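Local coordinates for selenium-binding protein (Sulfolobus tokodaii, PDB 2ECE) that is of unknown function but folds as a beta propeller and may bind selenium, at residues A[331-335]-A[347-351]; A[265-271]-A[281-287]; A[123-127]-A[173-177]. One frame throughout, in Å; residues are numbered along the deposited sequence.

How the contacts relate
All three contacts belong to the beta propeller, whose blades are small antiparallel sheets arranged around a central axis. Contacts 1 and 2 are hairpins of successive blades, with centres 13 Å apart, and they touch: I350 CD1 of contact 1 lies 3.7 Å from F268 CE1 of contact 2, and L335 CD1 lies 4.0 Å from I282 CG2. These apolar pairs are part of the packing between the two blades. Contact 3 joins the outermost strand of one earlier blade to the turn that leads into the outermost strand of the next. Its centre is about 37 Å from that of contact 1, on the opposite side of the chain's centre, and about 33 Å from that of contact 2.

Contact 1: A[331-335]-A[347-351]; sequences DDKFL and QYDIS
Two antiparallel strands of one hairpin pair here, F334-L335 against Q347-D349. F334 and D349 form a non-hydrogen-bonded pair (CA-CA 4.7 Å), L335 and Y348 a hydrogen-bonded one (4.9 Å), linked by L335 N to Y348 O and Y348 N to L335 O, both 2.7 Å. Past the strand, I350 N donates to K333 O at 2.7 Å, and a water bridges D332 O (2.6 Å) and I350 O (2.8 Å).

Before the pairing begins, D331 (chi1 p) makes an Asx turn, OD1 accepting from K333 N at 2.9 Å, while D332 takes up positive phi. D349 (chi1 t) forms a second Asx turn: its OD2 accepts from S351 N at 2.7 Å and from S351 OG at 2.6 Å. A short carboxylate suits both places because it is just long enough to accept from the backbone NH two residues on. K333, all t, runs straight out to the carbonyl of P425.

F334 (chi1 m) shares a face with D349. Its flat ring lies along the partner strand, CD1 3.5 Å from Q347 CG and CE1 3.9 Å from D349 CB. On the other face L335 (chi1 t) brings CB to 3.7 Å from I350 CG2 and 4.1 Å from Y348 CB. I350, with chi1 p and chi2 t, reaches back across the start of the hairpin, CG1 3.4 Å from D332 O; branched and apolar, it suits this buried place beside I328. Y348 (chi1 m) swings its ring away to I298 and I300 of the preceding blade. This is the middle hairpin of a four-stranded antiparallel blade in a beta propeller.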
ATOM      1  N   ASP A 331      -5.044  14.659   8.791  1.00 24.36           N
ATOM      2  CA  ASP A 331      -5.396  16.076   8.688  1.00 25.21           C
ATOM      3  C   ASP A 331      -5.100  16.603   7.289  1.00 25.23           C
ATOM      4  O   ASP A 331      -5.263  17.787   7.013  1.00 23.74           O
ATOM      5  CB  ASP A 331      -4.614  16.895   9.717  1.00 26.28           C
ATOM      6  CG  ASP A 331      -3.121  16.632   9.651  1.00 28.28           C
ATOM      7  OD1 ASP A 331      -2.660  16.073   8.629  1.00 27.68           O
ATOM      8  OD2 ASP A 331      -2.407  16.987  10.612  1.00 29.18           O
ATOM      9  N   ASP A 332      -4.663  15.711   6.407  1.00 25.90           N
ATOM     10  CA  ASP A 332      -4.343  16.081   5.034  1.00 24.29           C
ATOM     11  C   ASP A 332      -3.240  17.123   4.949  1.00 24.46           C
ATOM     12  O   ASP A 332      -3.095  17.799   3.930  1.00 22.82           O
ATOM     13  CB  ASP A 332      -5.591  16.610   4.309  1.00 24.06           C
ATOM     14  CG  ASP A 332      -6.600  15.515   4.002  1.00 25.87           C
ATOM     15  OD1 ASP A 332      -6.176  14.361   3.780  1.00 25.88           O
ATOM     16  OD2 ASP A 332      -7.815  15.809   3.963  1.00 25.39           O
ATOM     17  N   LYS A 333      -2.446  17.244   6.008  1.00 24.82           N
ATOM     18  CA  LYS A 333      -1.374  18.232   6.026  1.00 25.02           C
ATOM     19  C   LYS A 333      -0.043  17.711   5.486  1.00 24.88           C
ATOM     20  O   LYS A 333       0.723  18.464   4.882  1.00 25.53           O
ATOM     21  CB  LYS A 333      -1.181  18.762   7.454  1.00 25.58           C
ATOM     22  CG  LYS A 333      -0.234  19.943   7.570  1.00 28.85           C
ATOM     23  CD  LYS A 333      -0.049  20.371   9.021  1.00 29.19           C
ATOM     24  CE  LYS A 333       0.807  21.626   9.110  1.00 31.31           C
ATOM     25  NZ  LYS A 333       1.066  22.036  10.527  1.00 31.45           N
ATOM     26  N   PHE A 334       0.232  16.422   5.680  1.00 24.39           N
ATOM     27  CA  PHE A 334       1.502  15.856   5.225  1.00 23.04           C
ATOM     28  C   PHE A 334       1.401  14.673   4.264  1.00 22.90           C
ATOM     29  O   PHE A 334       0.507  13.834   4.375  1.00 23.64           O
ATOM     30  CB  PHE A 334       2.349  15.458   6.436  1.00 24.40           C
ATOM     31  CG  PHE A 334       2.792  16.631   7.279  1.00 24.82           C
ATOM     32  CD1 PHE A 334       3.744  17.525   6.799  1.00 22.61           C
ATOM     33  CD2 PHE A 334       2.243  16.849   8.540  1.00 26.24           C
ATOM     34  CE1 PHE A 334       4.145  18.626   7.562  1.00 24.89           C
ATOM     35  CE2 PHE A 334       2.640  17.953   9.315  1.00 25.44           C
ATOM     36  CZ  PHE A 334       3.590  18.838   8.821  1.00 23.52           C
ATOM     37  N   LEU A 335       2.340  14.628   3.324  1.00 22.19           N
ATOM     38  CA  LEU A 335       2.420  13.574   2.322  1.00 23.64           C
ATOM     39  C   LEU A 335       3.762  12.891   2.602  1.00 22.56           C
ATOM     40  O   LEU A 335       4.800  13.553   2.629  1.00 24.73           O
ATOM     41  CB  LEU A 335       2.416  14.205   0.922  1.00 23.77           C
ATOM     42  CG  LEU A 335       1.900  13.486  -0.335  1.00 27.73           C
ATOM     43  CD1 LEU A 335       2.841  13.797  -1.494  1.00 25.40           C
ATOM     44  CD2 LEU A 335       1.798  11.989  -0.114  1.00 27.00           C
ATOM     45  N   GLN A 347       8.841  13.683   4.207  1.00 26.96           N
ATOM     46  CA  GLN A 347       7.589  14.263   4.661  1.00 26.61           C
ATOM     47  C   GLN A 347       7.405  15.571   3.901  1.00 27.91           C
ATOM     48  O   GLN A 347       8.261  16.451   3.957  1.00 29.87           O
ATOM     49  CB  GLN A 347       7.638  14.557   6.163  1.00 24.77           C
ATOM     50  CG  GLN A 347       6.431  15.336   6.670  1.00 23.36           C
ATOM     51  CD  GLN A 347       6.651  15.929   8.050  1.00 25.11           C
ATOM     52  OE1 GLN A 347       5.966  15.574   9.014  1.00 27.08           O
ATOM     53  NE2 GLN A 347       7.611  16.834   8.152  1.00 25.01           N
ATOM     54  N   TYR A 348       6.299  15.692   3.177  1.00 28.37           N
ATOM     55  CA  TYR A 348       6.021  16.909   2.430  1.00 28.20           C
ATOM     56  C   TYR A 348       4.790  17.601   2.995  1.00 28.76           C
ATOM     57  O   TYR A 348       3.740  16.981   3.167  1.00 26.94           O
ATOM     58  CB  TYR A 348       5.774  16.612   0.950  1.00 27.26           C
ATOM     59  CG  TYR A 348       7.005  16.275   0.150  1.00 27.19           C
ATOM     60  CD1 TYR A 348       7.554  14.997   0.183  1.00 27.09           C
ATOM     61  CD2 TYR A 348       7.619  17.240  -0.652  1.00 28.51           C
ATOM     62  CE1 TYR A 348       8.689  14.681  -0.569  1.00 27.76           C
ATOM     63  CE2 TYR A 348       8.751  16.939  -1.406  1.00 28.33           C
ATOM     64  CZ  TYR A 348       9.282  15.656  -1.360  1.00 30.01           C
ATOM     65  OH  TYR A 348      10.398  15.348  -2.107  1.00 30.24           O
ATOM     66  N   ASP A 349       4.929  18.886   3.297  1.00 28.42           N
ATOM     67  CA  ASP A 349       3.810  19.662   3.808  1.00 29.00           C
ATOM     68  C   ASP A 349       2.943  19.934   2.586  1.00 27.14           C
ATOM     69  O   ASP A 349       3.404  20.532   1.616  1.00 27.77           O
ATOM     70  CB  ASP A 349       4.324  20.978   4.412  1.00 30.68           C
ATOM     71  CG  ASP A 349       3.205  21.892   4.875  1.00 33.35           C
ATOM     72  OD1 ASP A 349       3.324  22.452   5.987  1.00 35.10           O
ATOM     73  OD2 ASP A 349       2.216  22.064   4.130  1.00 34.18           O
ATOM     74  N   ILE A 350       1.701  19.473   2.609  1.00 27.92           N
ATOM     75  CA  ILE A 350       0.826  19.707   1.471  1.00 28.42           C
ATOM     76  C   ILE A 350      -0.325  20.650   1.792  1.00 28.61           C
ATOM     77  O   ILE A 350      -1.421  20.511   1.242  1.00 27.09           O
ATOM     78  CB  ILE A 350       0.259  18.378   0.890  1.00 28.99           C
ATOM     79  CG1 ILE A 350      -0.329  17.511   2.003  1.00 28.49           C
ATOM     80  CG2 ILE A 350       1.355  17.637   0.150  1.00 26.72           C
ATOM     81  CD1 ILE A 350      -0.972  16.238   1.486  1.00 29.24           C
ATOM     82  N   SER A 351      -0.072  21.610   2.681  1.00 28.74           N
ATOM     83  CA  SER A 351      -1.083  22.603   3.046  1.00 30.06           C
ATOM     84  C   SER A 351      -1.637  23.134   1.732  1.00 29.68           C
ATOM     85  O   SER A 351      -2.824  23.439   1.613  1.00 30.18           O
ATOM     86  CB  SER A 351      -0.449  23.736   3.854  1.00 31.43           C
ATOM     87  OG  SER A 351       0.075  23.245   5.076  1.00 34.02           O
TER
HETATM   88  O   HOH W   1      -3.749  18.976   1.658  1.00 35.50           O

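Contact 2: A[265-271]-A[281-287]; sequences LMGFINM and SIWLWFY
Strands 266-271 and 281-287 run antiparallel, their axes 4.7 Å apart at closest and their directions 152° apart. Hydrogen-bonded pairs G267-W285, I269-W283 and M271-S281 alternate with non-hydrogen-bonded M266-F286, F268-L284 and N270-I282. W283 N to I269 O and M271 N to S281 O are both 2.8 Å; I269 N to W283 O, 3.0 Å, is weak. Y287 N extends the pairing to L265 O at 3.0 Å. The phi and psi of G267 are both near 180°.

W285 (chi1 p) folds its indole over G267, whose CA lies 3.8 Å from the six-membered ring's centroid in a CH-pi contact; a CB there would clash. W285 NE1 also donates to F268 O at 3.2 Å. This is an interior hairpin of a propeller blade, and its face bearing F268 and I282 packs against I326 of the next blade. There F268 (chi1 m) receives L284 CD1 over its ring face, 4.0 Å from the centroid. On the W285 face, W283 NE1 donates to S281 OG at 2.9 Å, while its CD1 meets M271 CG at 3.6 Å.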
ATOM      1  N   LEU A 265     -12.055  16.926  -3.741  1.00 26.54           N
ATOM      2  CA  LEU A 265     -11.998  15.963  -4.820  1.00 27.56           C
ATOM      3  C   LEU A 265     -10.651  15.905  -5.476  1.00 25.90           C
ATOM      4  O   LEU A 265     -10.480  16.266  -6.642  1.00 26.90           O
ATOM      5  CB  LEU A 265     -13.078  16.232  -5.853  1.00 28.87           C
ATOM      6  CG  LEU A 265     -14.372  15.632  -5.320  1.00 33.90           C
ATOM      7  CD1 LEU A 265     -15.227  16.718  -4.696  1.00 34.67           C
ATOM      8  CD2 LEU A 265     -15.085  14.920  -6.453  1.00 34.87           C
ATOM      9  N   MET A 266      -9.696  15.423  -4.699  1.00 25.48           N
ATOM     10  CA  MET A 266      -8.335  15.294  -5.153  1.00 25.13           C
ATOM     11  C   MET A 266      -7.588  14.268  -4.319  1.00 22.48           C
ATOM     12  O   MET A 266      -8.077  13.779  -3.298  1.00 22.36           O
ATOM     13  CB  MET A 266      -7.626  16.643  -5.063  1.00 26.62           C
ATOM     14  CG  MET A 266      -7.686  17.280  -3.683  1.00 28.51           C
ATOM     15  SD  MET A 266      -6.734  18.824  -3.633  1.00 32.76           S
ATOM     16  CE  MET A 266      -7.793  19.877  -4.631  1.00 32.41           C
ATOM     17  N   GLY A 267      -6.380  13.970  -4.778  1.00 21.37           N
ATOM     18  CA  GLY A 267      -5.524  13.015  -4.113  1.00 20.30           C
ATOM     19  C   GLY A 267      -4.222  12.903  -4.881  1.00 18.56           C
ATOM     20  O   GLY A 267      -4.035  13.577  -5.901  1.00 19.43           O
ATOM     21  N   PHE A 268      -3.328  12.045  -4.404  1.00 17.97           N
ATOM     22  CA  PHE A 268      -2.028  11.855  -5.042  1.00 18.75           C
ATOM     23  C   PHE A 268      -1.797  10.440  -5.557  1.00 20.70           C
ATOM     24  O   PHE A 268      -2.557   9.510  -5.253  1.00 18.52           O
ATOM     25  CB  PHE A 268      -0.896  12.185  -4.062  1.00 19.85           C
ATOM     26  CG  PHE A 268      -0.936  13.591  -3.529  1.00 21.12           C
ATOM     27  CD1 PHE A 268      -1.736  13.916  -2.436  1.00 21.33           C
ATOM     28  CD2 PHE A 268      -0.166  14.594  -4.124  1.00 23.00           C
ATOM     29  CE1 PHE A 268      -1.771  15.225  -1.938  1.00 23.25           C
ATOM     30  CE2 PHE A 268      -0.191  15.907  -3.636  1.00 21.99           C
ATOM     31  CZ  PHE A 268      -0.997  16.221  -2.540  1.00 23.40           C
ATOM     32  N   ILE A 269      -0.739  10.305  -6.354  1.00 18.98           N
ATOM     33  CA  ILE A 269      -0.311   9.021  -6.895  1.00 19.66           C
ATOM     34  C   ILE A 269       1.156   9.145  -7.279  1.00 21.08           C
ATOM     35  O   ILE A 269       1.610  10.205  -7.730  1.00 19.63           O
ATOM     36  CB  ILE A 269      -1.119   8.577  -8.140  1.00 19.92           C
ATOM     37  CG1 ILE A 269      -0.675   7.166  -8.551  1.00 20.52           C
ATOM     38  CG2 ILE A 269      -0.895   9.535  -9.296  1.00 19.73           C
ATOM     39  CD1 ILE A 269      -1.505   6.543  -9.669  1.00 17.49           C
ATOM     40  N   ASN A 270       1.899   8.065  -7.077  1.00 21.01           N
ATOM     41  CA  ASN A 270       3.310   8.049  -7.409  1.00 20.53           C
ATOM     42  C   ASN A 270       3.588   7.317  -8.721  1.00 22.37           C
ATOM     43  O   ASN A 270       2.989   6.272  -9.008  1.00 22.48           O
ATOM     44  CB  ASN A 270       4.109   7.391  -6.274  1.00 19.13           C
ATOM     45  CG  ASN A 270       3.664   5.953  -5.985  1.00 20.55           C
ATOM     46  OD1 ASN A 270       2.479   5.683  -5.773  1.00 19.98           O
ATOM     47  ND2 ASN A 270       4.618   5.033  -5.959  1.00 16.84           N
ATOM     48  N   MET A 271       4.465   7.906  -9.527  1.00 20.98           N
ATOM     49  CA  MET A 271       4.908   7.311 -10.779  1.00 22.02           C
ATOM     50  C   MET A 271       6.319   6.908 -10.397  1.00 22.31           C
ATOM     51  O   MET A 271       7.153   7.767 -10.112  1.00 21.98           O
ATOM     52  CB  MET A 271       4.940   8.340 -11.912  1.00 22.10           C
ATOM     53  CG  MET A 271       3.580   8.681 -12.491  1.00 21.72           C
ATOM     54  SD  MET A 271       2.555   7.220 -12.866  1.00 23.69           S
ATOM     55  CE  MET A 271       3.539   6.390 -14.098  1.00 21.39           C
ATOM     56  N   SER A 281       8.079  10.676  -9.696  1.00 24.82           N
ATOM     57  CA  SER A 281       7.278  11.882  -9.614  1.00 24.30           C
ATOM     58  C   SER A 281       5.964  11.607  -8.913  1.00 23.60           C
ATOM     59  O   SER A 281       5.431  10.496  -8.978  1.00 21.73           O
ATOM     60  CB  SER A 281       7.023  12.460 -11.012  1.00 24.28           C
ATOM     61  OG  SER A 281       6.501  11.488 -11.899  1.00 26.03           O
ATOM     62  N   ILE A 282       5.468  12.621  -8.213  1.00 22.32           N
ATOM     63  CA  ILE A 282       4.198  12.521  -7.514  1.00 22.40           C
ATOM     64  C   ILE A 282       3.231  13.404  -8.279  1.00 24.17           C
ATOM     65  O   ILE A 282       3.560  14.537  -8.638  1.00 24.63           O
ATOM     66  CB  ILE A 282       4.306  13.016  -6.065  1.00 21.68           C
ATOM     67  CG1 ILE A 282       5.323  12.159  -5.304  1.00 18.72           C
ATOM     68  CG2 ILE A 282       2.942  12.972  -5.397  1.00 20.09           C
ATOM     69  CD1 ILE A 282       5.056  10.657  -5.386  1.00 18.76           C
ATOM     70  N   TRP A 283       2.042  12.880  -8.543  1.00 24.57           N
ATOM     71  CA  TRP A 283       1.048  13.622  -9.288  1.00 22.44           C
ATOM     72  C   TRP A 283      -0.206  13.873  -8.474  1.00 23.58           C
ATOM     73  O   TRP A 283      -0.653  13.009  -7.722  1.00 19.56           O
ATOM     74  CB  TRP A 283       0.687  12.867 -10.566  1.00 23.61           C
ATOM     75  CG  TRP A 283       1.807  12.789 -11.559  1.00 25.07           C
ATOM     76  CD1 TRP A 283       2.988  12.112 -11.423  1.00 24.64           C
ATOM     77  CD2 TRP A 283       1.843  13.404 -12.851  1.00 25.40           C
ATOM     78  NE1 TRP A 283       3.755  12.267 -12.555  1.00 24.42           N
ATOM     79  CE2 TRP A 283       3.077  13.057 -13.445  1.00 24.39           C
ATOM     80  CE3 TRP A 283       0.953  14.218 -13.563  1.00 26.18           C
ATOM     81  CZ2 TRP A 283       3.443  13.496 -14.725  1.00 25.58           C
ATOM     82  CZ3 TRP A 283       1.319  14.656 -14.841  1.00 24.64           C
ATOM     83  CH2 TRP A 283       2.553  14.293 -15.403  1.00 24.67           C
ATOM     84  N   LEU A 284      -0.760  15.071  -8.634  1.00 22.78           N
ATOM     85  CA  LEU A 284      -1.981  15.463  -7.945  1.00 23.41           C
ATOM     86  C   LEU A 284      -3.133  15.386  -8.936  1.00 23.46           C
ATOM     87  O   LEU A 284      -3.128  16.084  -9.950  1.00 24.43           O
ATOM     88  CB  LEU A 284      -1.861  16.904  -7.429  1.00 25.41           C
ATOM     89  CG  LEU A 284      -3.096  17.566  -6.805  1.00 26.49           C
ATOM     90  CD1 LEU A 284      -3.448  16.864  -5.507  1.00 26.00           C
ATOM     91  CD2 LEU A 284      -2.816  19.050  -6.542  1.00 26.32           C
ATOM     92  N   TRP A 285      -4.104  14.520  -8.668  1.00 23.20           N
ATOM     93  CA  TRP A 285      -5.269  14.425  -9.538  1.00 21.64           C
ATOM     94  C   TRP A 285      -6.357  15.195  -8.802  1.00 22.81           C
ATOM     95  O   TRP A 285      -6.470  15.094  -7.581  1.00 20.81           O
ATOM     96  CB  TRP A 285      -5.684  12.962  -9.775  1.00 21.58           C
ATOM     97  CG  TRP A 285      -5.672  12.056  -8.563  1.00 20.19           C
ATOM     98  CD1 TRP A 285      -4.607  11.342  -8.078  1.00 19.88           C
ATOM     99  CD2 TRP A 285      -6.787  11.726  -7.725  1.00 19.45           C
ATOM    100  NE1 TRP A 285      -4.993  10.585  -7.000  1.00 20.26           N
ATOM    101  CE2 TRP A 285      -6.325  10.799  -6.761  1.00 20.75           C
ATOM    102  CE3 TRP A 285      -8.131  12.118  -7.699  1.00 18.68           C
ATOM    103  CZ2 TRP A 285      -7.163  10.259  -5.777  1.00 18.05           C
ATOM    104  CZ3 TRP A 285      -8.965  11.582  -6.720  1.00 18.91           C
ATOM    105  CH2 TRP A 285      -8.475  10.659  -5.771  1.00 19.80           C
ATOM    106  N   PHE A 286      -7.142  15.974  -9.539  1.00 23.95           N
ATOM    107  CA  PHE A 286      -8.191  16.788  -8.930  1.00 25.75           C
ATOM    108  C   PHE A 286      -9.309  17.131  -9.913  1.00 27.01           C
ATOM    109  O   PHE A 286      -9.085  17.179 -11.126  1.00 27.91           O
ATOM    110  CB  PHE A 286      -7.566  18.076  -8.379  1.00 27.26           C
ATOM    111  CG  PHE A 286      -6.860  18.906  -9.423  1.00 27.01           C
ATOM    112  CD1 PHE A 286      -7.504  19.980 -10.028  1.00 27.79           C
ATOM    113  CD2 PHE A 286      -5.558  18.600  -9.814  1.00 29.54           C
ATOM    114  CE1 PHE A 286      -6.867  20.742 -11.009  1.00 27.25           C
ATOM    115  CE2 PHE A 286      -4.909  19.353 -10.797  1.00 30.24           C
ATOM    116  CZ  PHE A 286      -5.569  20.428 -11.395  1.00 29.56           C
ATOM    117  N   TYR A 287     -10.509  17.367  -9.390  1.00 27.73           N
ATOM    118  CA  TYR A 287     -11.651  17.717 -10.233  1.00 30.43           C
ATOM    119  C   TYR A 287     -11.866  19.225 -10.183  1.00 31.75           C
ATOM    120  O   TYR A 287     -11.976  19.810  -9.110  1.00 30.56           O
ATOM    121  CB  TYR A 287     -12.913  16.991  -9.761  1.00 29.28           C
ATOM    122  CG  TYR A 287     -14.101  17.164 -10.682  1.00 29.80           C
ATOM    123  CD1 TYR A 287     -15.060  18.154 -10.446  1.00 30.91           C
ATOM    124  CD2 TYR A 287     -14.270  16.337 -11.792  1.00 30.00           C
ATOM    125  CE1 TYR A 287     -16.160  18.309 -11.294  1.00 31.90           C
ATOM    126  CE2 TYR A 287     -15.363  16.485 -12.642  1.00 31.25           C
ATOM    127  CZ  TYR A 287     -16.305  17.470 -12.387  1.00 31.99           C
ATOM    128  OH  TYR A 287     -17.395  17.606 -13.218  1.00 35.92           O
TER

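Contact 3: A[123-127]-A[173-177]; sequences IKVIE and SFEPL
The outermost strand of one beta-propeller blade, 121-126, meets the turn at 173-175 and the first residue, P176, of the outermost strand of the next blade. No backbone pairing links the segments; the closest CA atoms, those of I126 and E175, are 7.2 Å apart. Strand 123-126 carries a classic beta bulge, I123 and K124 both facing I110, and points K124 and I126 toward the turn.

S173 opens that turn. Its side chain (chi1 p) forms an ST turn, OG accepting from E175 N at 3.2 Å, while its carbonyl O takes a 2.8 Å hydrogen bond from K124 NZ. F174 follows with positive phi (69°) and chi1 m; its large aromatic ring is buried, edge-to-face with F97. At E175 the chain is extended again, and with chi1 and chi2 both m its carboxylate comes round to the lysine, a long, flexible cation that can serve both acceptors: OE2 lies 3.2 Å from K124 NZ, a salt bridge whose hydrogen bond is weak. P176 begins the strand, its compact apolar ring packed beside V134 and L169, with CG 3.7 Å from I126 CG2.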
ATOM      1  N   ILE A 123     -10.138 -18.025  10.270  1.00 22.69           N
ATOM      2  CA  ILE A 123     -11.418 -18.696  10.425  1.00 23.04           C
ATOM      3  C   ILE A 123     -12.064 -19.112   9.110  1.00 25.05           C
ATOM      4  O   ILE A 123     -13.067 -19.824   9.110  1.00 25.37           O
ATOM      5  CB  ILE A 123     -12.415 -17.834  11.246  1.00 24.05           C
ATOM      6  CG1 ILE A 123     -12.498 -16.414  10.682  1.00 22.83           C
ATOM      7  CG2 ILE A 123     -11.997 -17.825  12.710  1.00 24.41           C
ATOM      8  CD1 ILE A 123     -13.640 -16.208   9.714  1.00 21.55           C
ATOM      9  N   LYS A 124     -11.486 -18.681   7.992  1.00 24.59           N
ATOM     10  CA  LYS A 124     -12.015 -19.034   6.675  1.00 25.16           C
ATOM     11  C   LYS A 124     -10.992 -18.792   5.571  1.00 25.71           C
ATOM     12  O   LYS A 124     -10.231 -17.821   5.608  1.00 23.73           O
ATOM     13  CB  LYS A 124     -13.287 -18.235   6.370  1.00 27.02           C
ATOM     14  CG  LYS A 124     -13.929 -18.581   5.018  1.00 30.22           C
ATOM     15  CD  LYS A 124     -15.344 -18.016   4.903  1.00 32.69           C
ATOM     16  CE  LYS A 124     -16.076 -18.580   3.690  1.00 34.43           C
ATOM     17  NZ  LYS A 124     -17.544 -18.338   3.759  1.00 37.04           N
ATOM     18  N   VAL A 125     -10.965 -19.694   4.598  1.00 24.34           N
ATOM     19  CA  VAL A 125     -10.054 -19.573   3.475  1.00 24.93           C
ATOM     20  C   VAL A 125     -10.834 -19.672   2.173  1.00 26.63           C
ATOM     21  O   VAL A 125     -11.654 -20.574   2.003  1.00 26.34           O
ATOM     22  CB  VAL A 125      -8.990 -20.691   3.468  1.00 26.08           C
ATOM     23  CG1 VAL A 125      -8.107 -20.562   2.230  1.00 24.56           C
ATOM     24  CG2 VAL A 125      -8.137 -20.621   4.733  1.00 23.57           C
ATOM     25  N   ILE A 126     -10.597 -18.728   1.270  1.00 24.76           N
ATOM     26  CA  ILE A 126     -11.240 -18.752  -0.033  1.00 23.83           C
ATOM     27  C   ILE A 126     -10.103 -19.201  -0.932  1.00 24.81           C
ATOM     28  O   ILE A 126      -9.152 -18.452  -1.152  1.00 23.93           O
ATOM     29  CB  ILE A 126     -11.707 -17.356  -0.463  1.00 25.14           C
ATOM     30  CG1 ILE A 126     -12.650 -16.777   0.588  1.00 26.09           C
ATOM     31  CG2 ILE A 126     -12.416 -17.441  -1.808  1.00 24.79           C
ATOM     32  CD1 ILE A 126     -12.995 -15.340   0.350  1.00 30.24           C
ATOM     33  N   GLU A 127     -10.179 -20.435  -1.425  1.00 23.47           N
ATOM     34  CA  GLU A 127      -9.125 -20.979  -2.269  1.00 22.90           C
ATOM     35  C   GLU A 127      -8.989 -20.252  -3.606  1.00 20.67           C
ATOM     36  O   GLU A 127      -9.953 -19.696  -4.134  1.00 20.10           O
ATOM     37  CB  GLU A 127      -9.362 -22.480  -2.505  1.00 26.14           C
ATOM     38  CG  GLU A 127      -9.269 -23.352  -1.242  1.00 27.80           C
ATOM     39  CD  GLU A 127      -7.882 -23.346  -0.602  1.00 29.74           C
ATOM     40  OE1 GLU A 127      -6.901 -22.998  -1.289  1.00 29.30           O
ATOM     41  OE2 GLU A 127      -7.766 -23.707   0.589  1.00 34.22           O
ATOM     42  N   SER A 173     -20.709 -13.327   4.170  1.00 32.06           N
ATOM     43  CA  SER A 173     -20.155 -14.655   3.945  1.00 31.54           C
ATOM     44  C   SER A 173     -18.681 -14.591   3.582  1.00 31.15           C
ATOM     45  O   SER A 173     -17.956 -15.579   3.720  1.00 29.25           O
ATOM     46  CB  SER A 173     -20.921 -15.355   2.824  1.00 32.27           C
ATOM     47  OG  SER A 173     -20.757 -14.662   1.598  1.00 33.34           O
ATOM     48  N   PHE A 174     -18.247 -13.419   3.124  1.00 29.90           N
ATOM     49  CA  PHE A 174     -16.867 -13.209   2.710  1.00 29.55           C
ATOM     50  C   PHE A 174     -16.593 -13.989   1.431  1.00 30.29           C
ATOM     51  O   PHE A 174     -15.442 -14.162   1.038  1.00 31.65           O
ATOM     52  CB  PHE A 174     -15.889 -13.657   3.802  1.00 28.45           C
ATOM     53  CG  PHE A 174     -16.002 -12.872   5.077  1.00 28.03           C
ATOM     54  CD1 PHE A 174     -16.204 -13.517   6.290  1.00 27.93           C
ATOM     55  CD2 PHE A 174     -15.921 -11.483   5.063  1.00 28.73           C
ATOM     56  CE1 PHE A 174     -16.328 -12.789   7.472  1.00 29.08           C
ATOM     57  CE2 PHE A 174     -16.043 -10.747   6.237  1.00 28.22           C
ATOM     58  CZ  PHE A 174     -16.246 -11.400   7.442  1.00 28.39           C
ATOM     59  N   GLU A 175     -17.655 -14.463   0.789  1.00 29.40           N
ATOM     60  CA  GLU A 175     -17.524 -15.231  -0.447  1.00 29.71           C
ATOM     61  C   GLU A 175     -17.403 -14.267  -1.622  1.00 27.42           C
ATOM     62  O   GLU A 175     -17.993 -13.190  -1.606  1.00 25.33           O
ATOM     63  CB  GLU A 175     -18.750 -16.130  -0.642  1.00 31.88           C
ATOM     64  CG  GLU A 175     -18.935 -17.191   0.440  1.00 36.06           C
ATOM     65  CD  GLU A 175     -18.070 -18.424   0.227  1.00 37.96           C
ATOM     66  OE1 GLU A 175     -17.131 -18.375  -0.599  1.00 38.04           O
ATOM     67  OE2 GLU A 175     -18.328 -19.447   0.899  1.00 41.01           O
ATOM     68  N   PRO A 176     -16.641 -14.648  -2.659  1.00 26.58           N
ATOM     69  CA  PRO A 176     -16.470 -13.782  -3.828  1.00 26.33           C
ATOM     70  C   PRO A 176     -17.800 -13.564  -4.527  1.00 26.77           C
ATOM     71  O   PRO A 176     -18.572 -14.505  -4.696  1.00 27.76           O
ATOM     72  CB  PRO A 176     -15.518 -14.575  -4.722  1.00 24.51           C
ATOM     73  CG  PRO A 176     -14.893 -15.586  -3.809  1.00 26.37           C
ATOM     74  CD  PRO A 176     -16.017 -15.957  -2.896  1.00 26.87           C
ATOM     75  N   LEU A 177     -18.075 -12.329  -4.927  1.00 25.55           N
ATOM     76  CA  LEU A 177     -19.302 -12.041  -5.650  1.00 25.13           C
ATOM     77  C   LEU A 177     -18.966 -12.066  -7.137  1.00 25.11           C
ATOM     78  O   LEU A 177     -19.643 -12.720  -7.926  1.00 25.01           O
ATOM     79  CB  LEU A 177     -19.853 -10.678  -5.243  1.00 24.25           C
ATOM     80  CG  LEU A 177     -20.340 -10.630  -3.792  1.00 25.89           C
ATOM     81  CD1 LEU A 177     -20.501  -9.186  -3.350  1.00 26.40           C
ATOM     82  CD2 LEU A 177     -21.658 -11.400  -3.666  1.00 26.93           C
TER